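Local coordinates for toll-receptor-related 2 (PDB 4W8H), which carries the intracellular TIR domain of a Hydra Toll-related receptor and probably passes signals on through contacts with other TIR domains, at residues A[5-10]-A[30-35]; A[13-18]-A[64-69]; A[89-94]-A[106-111]. One frame throughout, in Å; residues are numbered along the deposited sequence. Where two conformers were deposited one is given.

Contact 1. Residues A[5-10]-A[30-35]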
# COMPACT_ATOMS: atom_id res chain seq x y z
N TYR A 5 12.90 -2.40 3.51
CA TYR A 5 11.89 -2.81 2.54
C TYR A 5 11.69 -1.69 1.55
O TYR A 5 11.75 -0.52 1.88
CB TYR A 5 10.57 -3.12 3.27
CG TYR A 5 10.69 -4.21 4.28
CD1 TYR A 5 10.49 -5.53 3.91
CD2 TYR A 5 10.98 -3.94 5.61
CE1 TYR A 5 10.59 -6.56 4.82
CE2 TYR A 5 11.09 -4.98 6.53
CZ TYR A 5 10.90 -6.28 6.10
OH TYR A 5 11.00 -7.33 6.96
N ASP A 6 11.42 -2.07 0.29
CA ASP A 6 11.01 -1.07 -0.69
C ASP A 6 9.61 -0.54 -0.40
O ASP A 6 9.36 0.67 -0.50
CB ASP A 6 11.01 -1.65 -2.09
CG ASP A 6 12.35 -2.05 -2.53
OD1 ASP A 6 13.17 -1.12 -2.70
OD2 ASP A 6 12.62 -3.27 -2.72
N VAL A 7 8.70 -1.43 -0.03
CA VAL A 7 7.31 -1.03 0.19
C VAL A 7 6.68 -1.80 1.31
O VAL A 7 7.00 -2.96 1.54
CB VAL A 7 6.40 -1.21 -1.04
CG1 VAL A 7 6.76 -0.26 -2.10
CG2 VAL A 7 6.42 -2.62 -1.55
N ASN A 8 5.80 -1.10 2.01
CA ASN A 8 4.90 -1.68 2.95
C ASN A 8 3.50 -1.69 2.34
O ASN A 8 3.15 -0.81 1.58
CB ASN A 8 4.93 -0.76 4.18
CG ASN A 8 3.86 -1.02 5.11
OD1 ASN A 8 3.57 -2.16 5.42
ND2 ASN A 8 3.23 0.05 5.60
N ILE A 9 2.71 -2.71 2.64
CA ILE A 9 1.37 -2.80 2.04
C ILE A 9 0.36 -2.60 3.10
O ILE A 9 0.26 -3.39 4.04
CB ILE A 9 1.12 -4.17 1.41
CG1 ILE A 9 2.34 -4.65 0.61
CG2 ILE A 9 -0.18 -4.13 0.55
CD1 ILE A 9 2.64 -3.89 -0.60
N CYS A 10 -0.43 -1.57 2.94
CA CYS A 10 -1.51 -1.27 3.87
C CYS A 10 -2.87 -1.59 3.20
O CYS A 10 -3.17 -1.03 2.14
CB CYS A 10 -1.46 0.21 4.24
SG CYS A 10 -2.74 0.67 5.38
N ALA A 30 9.23 -9.64 -8.81
CA ALA A 30 9.94 -8.55 -9.48
C ALA A 30 11.16 -8.07 -8.68
O ALA A 30 11.80 -7.10 -9.08
CB ALA A 30 8.97 -7.36 -9.73
N GLY A 31 11.48 -8.76 -7.58
CA GLY A 31 12.60 -8.39 -6.75
C GLY A 31 12.39 -7.25 -5.80
O GLY A 31 13.34 -6.71 -5.23
N ILE A 32 11.13 -6.88 -5.59
CA ILE A 32 10.79 -5.78 -4.70
C ILE A 32 10.56 -6.35 -3.30
O ILE A 32 9.78 -7.25 -3.09
CB ILE A 32 9.56 -5.02 -5.25
CG1 ILE A 32 9.95 -4.35 -6.59
CG2 ILE A 32 9.03 -4.02 -4.20
CD1 ILE A 32 8.79 -3.81 -7.40
N LYS A 33 11.27 -5.77 -2.33
CA LYS A 33 11.24 -6.22 -0.95
C LYS A 33 10.01 -5.60 -0.28
O LYS A 33 9.85 -4.38 -0.26
CB LYS A 33 12.50 -5.78 -0.21
CG LYS A 33 13.79 -6.25 -0.82
CD LYS A 33 15.03 -5.71 -0.04
CE LYS A 33 15.20 -4.18 -0.18
NZ LYS A 33 16.42 -3.61 0.52
N THR A 34 9.13 -6.46 0.22
CA THR A 34 7.80 -6.06 0.68
C THR A 34 7.57 -6.41 2.13
O THR A 34 7.83 -7.54 2.55
CB THR A 34 6.77 -6.73 -0.24
OG1 THR A 34 7.09 -6.46 -1.62
CG2 THR A 34 5.39 -6.27 0.01
N PHE A 35 7.06 -5.45 2.91
CA PHE A 35 6.58 -5.72 4.27
C PHE A 35 5.10 -6.06 4.19
O PHE A 35 4.31 -5.28 3.67
CB PHE A 35 6.76 -4.49 5.17
CG PHE A 35 6.51 -4.76 6.63
CD1 PHE A 35 5.21 -4.98 7.08
CD2 PHE A 35 7.54 -4.78 7.54
CE1 PHE A 35 4.96 -5.24 8.42
CE2 PHE A 35 7.28 -5.02 8.89
CZ PHE A 35 6.01 -5.25 9.32
O HOH W 1 14.38 -4.31 -4.24
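The ring edge of Phe35 points at the face of Tyr5 in a T-shaped pair, between the strands joined by the first crossover of the flavodoxin-like TIR fold: strand 5-10, helix 16-29 and edge strand 34-35 form a right-handed beta-alpha-beta unit. Phe35 CB lies over the Tyr5 face, 4.1 Å from the ring centroid, a CH-pi contact. From there CG, anti to the backbone N (chi1 -170°), starts the Phe35 ring, whose CD2 approaches Tyr5 CE2 to 3.7 Å, above the plane and toward the rim, with the two rings 77° apart. On the face of the sheet that carries Phe35, Asn8 lies alongside it, amide plane almost perpendicular to ring plane.

The other face of the sheet carries Val7 and Thr34, which point the same way, and Thr34 CG2 presses on Ile9 CG1 at 3.5 Å. Parallel ladder bonds run from Val7 N to Lys33 O, from Phe35 N to Val7 O, and from Ile9 N to Phe35 O.

Where the chain leaves helix 16-29 through the Schellman turn at Gly31, Asp6 reaches the backbone that follows. Its OD2 receives Lys33 N on the anti lone pair at 2.9 Å, nearly straight at 165°.

Contact 2. Residues A[13-18]-A[64-69]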
# COMPACT_ATOMS: atom_id res chain seq x y z
N PRO A 13 -8.36 -6.57 5.58
CA PRO A 13 -8.38 -8.03 5.48
C PRO A 13 -9.35 -8.54 4.42
O PRO A 13 -9.10 -9.57 3.80
CB PRO A 13 -8.85 -8.46 6.86
CG PRO A 13 -8.41 -7.38 7.77
CD PRO A 13 -8.48 -6.11 6.98
N GLU A 14 -10.42 -7.80 4.16
CA GLU A 14 -11.40 -8.25 3.17
C GLU A 14 -10.80 -8.34 1.76
O GLU A 14 -11.31 -9.06 0.91
CB GLU A 14 -12.58 -7.28 3.17
CG GLU A 14 -13.50 -7.35 4.38
CD GLU A 14 -13.04 -6.54 5.56
OE1 GLU A 14 -11.98 -5.89 5.53
OE2 GLU A 14 -13.78 -6.55 6.57
N ASP A 15 -9.73 -7.60 1.50
CA ASP A 15 -9.05 -7.58 0.20
C ASP A 15 -7.80 -8.45 0.18
O ASP A 15 -7.00 -8.36 -0.73
CB ASP A 15 -8.68 -6.12 -0.12
CG ASP A 15 -9.88 -5.23 -0.23
OD1 ASP A 15 -10.91 -5.64 -0.81
OD2 ASP A 15 -9.80 -4.09 0.27
N ARG A 16 -7.63 -9.31 1.17
CA ARG A 16 -6.43 -10.13 1.30
C ARG A 16 -6.15 -11.01 0.11
O ARG A 16 -4.98 -11.23 -0.20
CB ARG A 16 -6.50 -10.97 2.56
CG ARG A 16 -5.16 -11.57 2.99
CD ARG A 16 -5.20 -12.03 4.43
NE ARG A 16 -6.12 -13.14 4.60
CZ ARG A 16 -6.37 -13.74 5.76
NH1 ARG A 16 -5.79 -13.33 6.88
NH2 ARG A 16 -7.21 -14.75 5.78
N GLU A 17 -7.19 -11.58 -0.49
CA GLU A 17 -6.94 -12.51 -1.60
C GLU A 17 -6.11 -11.85 -2.72
O GLU A 17 -5.06 -12.38 -3.11
CB GLU A 17 -8.25 -13.10 -2.16
CG GLU A 17 -8.07 -14.23 -3.18
CD GLU A 17 -9.42 -14.79 -3.73
OE1 GLU A 17 -10.48 -14.20 -3.44
OE2 GLU A 17 -9.42 -15.83 -4.43
N TRP A 18 -6.58 -10.71 -3.23
CA TRP A 18 -5.87 -10.01 -4.31
C TRP A 18 -4.56 -9.46 -3.77
O TRP A 18 -3.51 -9.55 -4.41
CB TRP A 18 -6.72 -8.88 -4.87
CG TRP A 18 -6.12 -8.17 -6.03
CD1 TRP A 18 -6.23 -8.51 -7.36
CD2 TRP A 18 -5.36 -6.98 -5.98
NE1 TRP A 18 -5.57 -7.60 -8.13
CE2 TRP A 18 -5.04 -6.63 -7.32
CE3 TRP A 18 -4.94 -6.13 -4.95
CZ2 TRP A 18 -4.29 -5.48 -7.65
CZ3 TRP A 18 -4.22 -4.96 -5.28
CH2 TRP A 18 -3.88 -4.67 -6.62
N VAL A 64 -4.06 0.27 -0.39
CA VAL A 64 -4.96 -0.50 -1.29
C VAL A 64 -6.38 -0.00 -0.97
O VAL A 64 -7.06 -0.51 -0.07
CB VAL A 64 -4.79 -1.99 -1.08
CG1 VAL A 64 -5.75 -2.73 -2.03
CG2 VAL A 64 -3.35 -2.41 -1.32
N MET A 65 -6.83 1.00 -1.74
CA MET A 65 -8.09 1.66 -1.47
C MET A 65 -9.25 0.79 -1.96
O MET A 65 -9.25 0.21 -3.07
CB MET A 65 -8.13 3.01 -2.16
CG MET A 65 -7.00 3.94 -1.71
SD MET A 65 -7.17 5.64 -2.30
CE MET A 65 -6.95 5.37 -4.05
N SER A 66 -10.27 0.73 -1.13
CA SER A 66 -11.51 -0.02 -1.36
C SER A 66 -12.51 0.44 -0.30
O SER A 66 -12.12 1.09 0.68
CB SER A 66 -11.27 -1.51 -1.17
OG SER A 66 -11.17 -1.83 0.21
N PRO A 67 -13.77 0.03 -0.42
CA PRO A 67 -14.71 0.40 0.64
C PRO A 67 -14.31 -0.12 1.99
O PRO A 67 -14.52 0.54 3.02
CB PRO A 67 -16.04 -0.22 0.17
CG PRO A 67 -15.90 -0.34 -1.34
CD PRO A 67 -14.44 -0.61 -1.57
N ASP A 68 -13.72 -1.32 2.02
CA ASP A 68 -13.32 -1.90 3.31
C ASP A 68 -12.08 -1.26 3.91
O ASP A 68 -11.94 -1.16 5.13
CB ASP A 68 -13.15 -3.40 3.15
CG ASP A 68 -14.47 -4.08 2.85
OD1 ASP A 68 -15.41 -3.94 3.68
OD2 ASP A 68 -14.58 -4.73 1.79
N PHE A 69 -11.18 -0.76 3.06
CA PHE A 69 -10.02 -0.01 3.55
C PHE A 69 -10.46 1.15 4.43
O PHE A 69 -9.90 1.38 5.49
CB PHE A 69 -9.22 0.55 2.38
CG PHE A 69 -7.99 1.26 2.80
CD1 PHE A 69 -8.02 2.61 3.10
CD2 PHE A 69 -6.80 0.60 2.90
CE1 PHE A 69 -6.89 3.27 3.53
CE2 PHE A 69 -5.64 1.26 3.34
CZ PHE A 69 -5.71 2.59 3.67
O HOH W 2 -7.55 -2.91 1.22
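Ser66 and Asp15 are joined by a short hydrogen bond in which Ser66 OG donates to the syn lone pair of Asp15 OD2, 2.6 Å away. The hydroxyl is also an acceptor: with OG set between the backbone N and the carbonyl carbon (chi1 75°), it takes the N-H of Phe69 at 3.0 Å, an ST motif that turns the chain after strand 58-65. A water adds a second link between the segments, donating to Asp15 OD2 at 2.7 Å and to Val64 O, so the same carboxylate oxygen is held by both hydroxyl and water.

These loops follow the C-terminal ends of strands 5-10 and 58-65, neighbours in the parallel sheet of the flavodoxin-like TIR domain, and the first of them leads into helix 16-29.

Among the charged groups, Glu14 and Asp68 lie with their carboxylate planes 13° apart, stacked, and OE2 of Glu14 is 4.2 Å from OD1 of Asp68. Such closeness of like charges would be unfavourable by itself, but Arg93 NH1 forms salt bridges to Asp68 OD2 and Asp15 OD1 and probably offsets part of it.

Apolar packing is slight: Trp18 CZ3 meets Val64 CG1 at 4.2 Å, while the indole stacks with Tyr92.

Contact 3. Residues A[89-94]-A[106-111]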
# COMPACT_ATOMS: atom_id res chain seq x y z
N PRO A 89 -1.03 5.28 -3.69
CA PRO A 89 -2.42 4.83 -3.60
C PRO A 89 -2.80 4.03 -4.85
O PRO A 89 -2.50 4.44 -5.99
CB PRO A 89 -3.21 6.13 -3.58
CG PRO A 89 -2.21 7.29 -3.59
CD PRO A 89 -0.92 6.71 -4.02
N ILE A 90 -3.43 2.89 -4.57
CA ILE A 90 -4.03 2.04 -5.59
C ILE A 90 -5.53 2.05 -5.39
O ILE A 90 -6.03 1.75 -4.29
CB ILE A 90 -3.55 0.59 -5.48
CG1 ILE A 90 -2.05 0.52 -5.81
CG2 ILE A 90 -4.37 -0.31 -6.45
CD1 ILE A 90 -1.44 -0.83 -5.53
N LEU A 91 -6.30 2.39 -6.44
CA LEU A 91 -7.75 2.21 -6.38
C LEU A 91 -8.05 0.80 -6.82
O LEU A 91 -8.06 0.50 -8.02
CB LEU A 91 -8.51 3.24 -7.21
CG LEU A 91 -10.04 3.22 -7.02
CD1 LEU A 91 -10.47 3.73 -5.67
CD2 LEU A 91 -10.72 4.01 -8.12
N TYR A 92 -8.25 -0.08 -5.84
CA TYR A 92 -8.44 -1.50 -6.10
C TYR A 92 -9.92 -1.78 -6.39
O TYR A 92 -10.24 -2.54 -7.29
CB TYR A 92 -7.89 -2.34 -4.93
CG TYR A 92 -8.30 -3.79 -4.98
CD1 TYR A 92 -8.11 -4.57 -6.12
CD2 TYR A 92 -8.98 -4.35 -3.90
CE1 TYR A 92 -8.58 -5.89 -6.15
CE2 TYR A 92 -9.43 -5.66 -3.93
CZ TYR A 92 -9.27 -6.41 -5.07
OH TYR A 92 -9.75 -7.68 -5.06
N ARG A 93 -10.79 -1.24 -5.56
CA ARG A 93 -12.24 -1.33 -5.76
C ARG A 93 -12.83 0.06 -5.66
O ARG A 93 -12.39 0.82 -4.82
CB ARG A 93 -12.87 -2.25 -4.73
CG ARG A 93 -12.50 -3.72 -4.89
CD ARG A 93 -12.63 -4.47 -3.53
NE ARG A 93 -13.96 -4.34 -2.99
CZ ARG A 93 -14.29 -4.35 -1.71
NH1 ARG A 93 -13.37 -4.46 -0.73
NH2 ARG A 93 -15.59 -4.23 -1.42
N PRO A 94 -13.86 0.39 -6.48
CA PRO A 94 -14.46 1.73 -6.41
C PRO A 94 -15.00 2.02 -5.02
O PRO A 94 -15.53 1.15 -4.33
CB PRO A 94 -15.61 1.66 -7.42
CG PRO A 94 -15.18 0.58 -8.39
CD PRO A 94 -14.52 -0.46 -7.49
N TYR A 106 -3.59 8.52 -8.23
CA TYR A 106 -3.53 7.14 -7.83
C TYR A 106 -3.38 6.23 -9.06
O TYR A 106 -3.63 6.63 -10.20
CB TYR A 106 -4.78 6.73 -7.02
CG TYR A 106 -6.13 6.99 -7.62
CD1 TYR A 106 -6.67 6.19 -8.60
CD2 TYR A 106 -6.91 8.02 -7.13
CE1 TYR A 106 -7.92 6.45 -9.13
CE2 TYR A 106 -8.18 8.28 -7.62
CZ TYR A 106 -8.68 7.48 -8.63
OH TYR A 106 -9.94 7.73 -9.12
N LEU A 107 -2.97 4.99 -8.81
CA LEU A 107 -2.98 3.94 -9.82
C LEU A 107 -4.36 3.28 -9.82
O LEU A 107 -4.76 2.70 -8.81
CB LEU A 107 -1.90 2.89 -9.54
CG LEU A 107 -0.50 3.44 -9.47
CD1 LEU A 107 0.46 2.35 -9.06
CD2 LEU A 107 -0.07 4.10 -10.75
N ASP A 108 -5.04 3.33 -10.95
CA ASP A 108 -6.44 2.95 -10.98
C ASP A 108 -6.58 1.53 -11.53
O ASP A 108 -6.67 1.34 -12.74
CB ASP A 108 -7.24 3.92 -11.86
CG ASP A 108 -8.74 3.70 -11.75
OD1 ASP A 108 -9.18 2.69 -11.15
OD2 ASP A 108 -9.50 4.56 -12.26
N TRP A 109 -6.64 0.54 -10.66
CA TRP A 109 -6.81 -0.86 -11.08
C TRP A 109 -8.19 -1.06 -11.68
O TRP A 109 -8.39 -1.94 -12.54
CB TRP A 109 -6.62 -1.79 -9.88
CG TRP A 109 -6.92 -3.23 -10.16
CD1 TRP A 109 -8.04 -3.89 -9.84
CD2 TRP A 109 -6.06 -4.17 -10.81
NE1 TRP A 109 -7.97 -5.20 -10.26
CE2 TRP A 109 -6.75 -5.39 -10.85
CE3 TRP A 109 -4.79 -4.10 -11.35
CZ2 TRP A 109 -6.21 -6.53 -11.41
CZ3 TRP A 109 -4.25 -5.22 -11.92
CH2 TRP A 109 -4.95 -6.43 -11.94
N CYS A 110 -9.16 -0.26 -11.30
CA CYS A 110 -10.52 -0.42 -11.77
C CYS A 110 -10.69 -0.02 -13.22
O CYS A 110 -11.68 -0.43 -13.86
CB CYS A 110 -11.45 0.42 -10.91
SG CYS A 110 -11.47 -0.01 -9.20
N ASP A 111 -9.80 0.80 -13.77
CA ASP A 111 -9.89 1.26 -15.16
C ASP A 111 -9.33 0.16 -16.05
O ASP A 111 -8.12 0.08 -16.30
CB ASP A 111 -9.08 2.54 -15.29
CG ASP A 111 -9.31 3.28 -16.60
OD1 ASP A 111 -9.77 2.64 -17.56
OD2 ASP A 111 -8.98 4.48 -16.65
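Leu91 of strand 87-91 lies beside Asp108 of strand 107-108 and beside Tyr106 just before it, the three side chains pointing the same way. The CB of Leu91 rests 3.7 Å from CD1 of the Tyr106 ring and nearly as close to CE1. Its CG, anti to the backbone N (chi1 -172°), comes within 4.2 Å of Cys110 SG, a loose apolar touch. At the tip, CD2 touches both Tyr106 CE1 and Asp108 OD1, the latter 3.6 Å from it. That aspartate oxygen also receives weak hydrogen bonds from the backbone N atoms of Cys110 and Asp111, inside the type I turn 108-111.

The backbones pair in parallel. Leu107 N bonds to Pro89 O, Leu91 N to Leu107 O at 2.8 Å, and Trp109 N to Leu91 O along a more bent path of 131°, where the strands give way to loop.

Beyond the ladder, Cys110 SG drops onto the 89-94 segment, 3.5 Å from Pro94 CD and 3.4 Å from Tyr92 O. Tyr92 and Trp109 run side by side, CD1 to CD1 at 3.8 Å, their rings inclined at 41°. Trp18 of helix 16-29 also meets Trp109, its ring plane at about 60° to that of Trp109.

In this flavodoxin-like TIR domain, strand 107-108 is an outer strand of the parallel sheet, and strand 87-91 is bonded on its other side to strand 58-65, through Ile90 to Val63 and Met65. Helix 115-127 packs on the Ile90 and Leu107 side, with Phe118 touching both and also meeting Trp109 edge-to-face.

In the fold
All three contacts reach one five-stranded parallel sheet. Contact 1 joins its outer strand 34-35 to strand 5-10, and contact 3 joins strand 87-91 to the other outer strand, 107-108; their centres are about 18 Å apart, on opposite sides of the chain's centre. Contact 2 bridges them. Its centre is about 17 Å from that of contact 1, which it meets through Cys10 O and Val64 N, 3.0 Å apart and probably hydrogen-bonded. It lies about 11 Å, centre to centre, from contact 3, and the two are linked by Arg93 NH1 and Asp15 OD1, 2.7 Å apart, and by a probable hydrogen bond from Met65 N to Ile90 O. Contacts 1 and 3 do not touch.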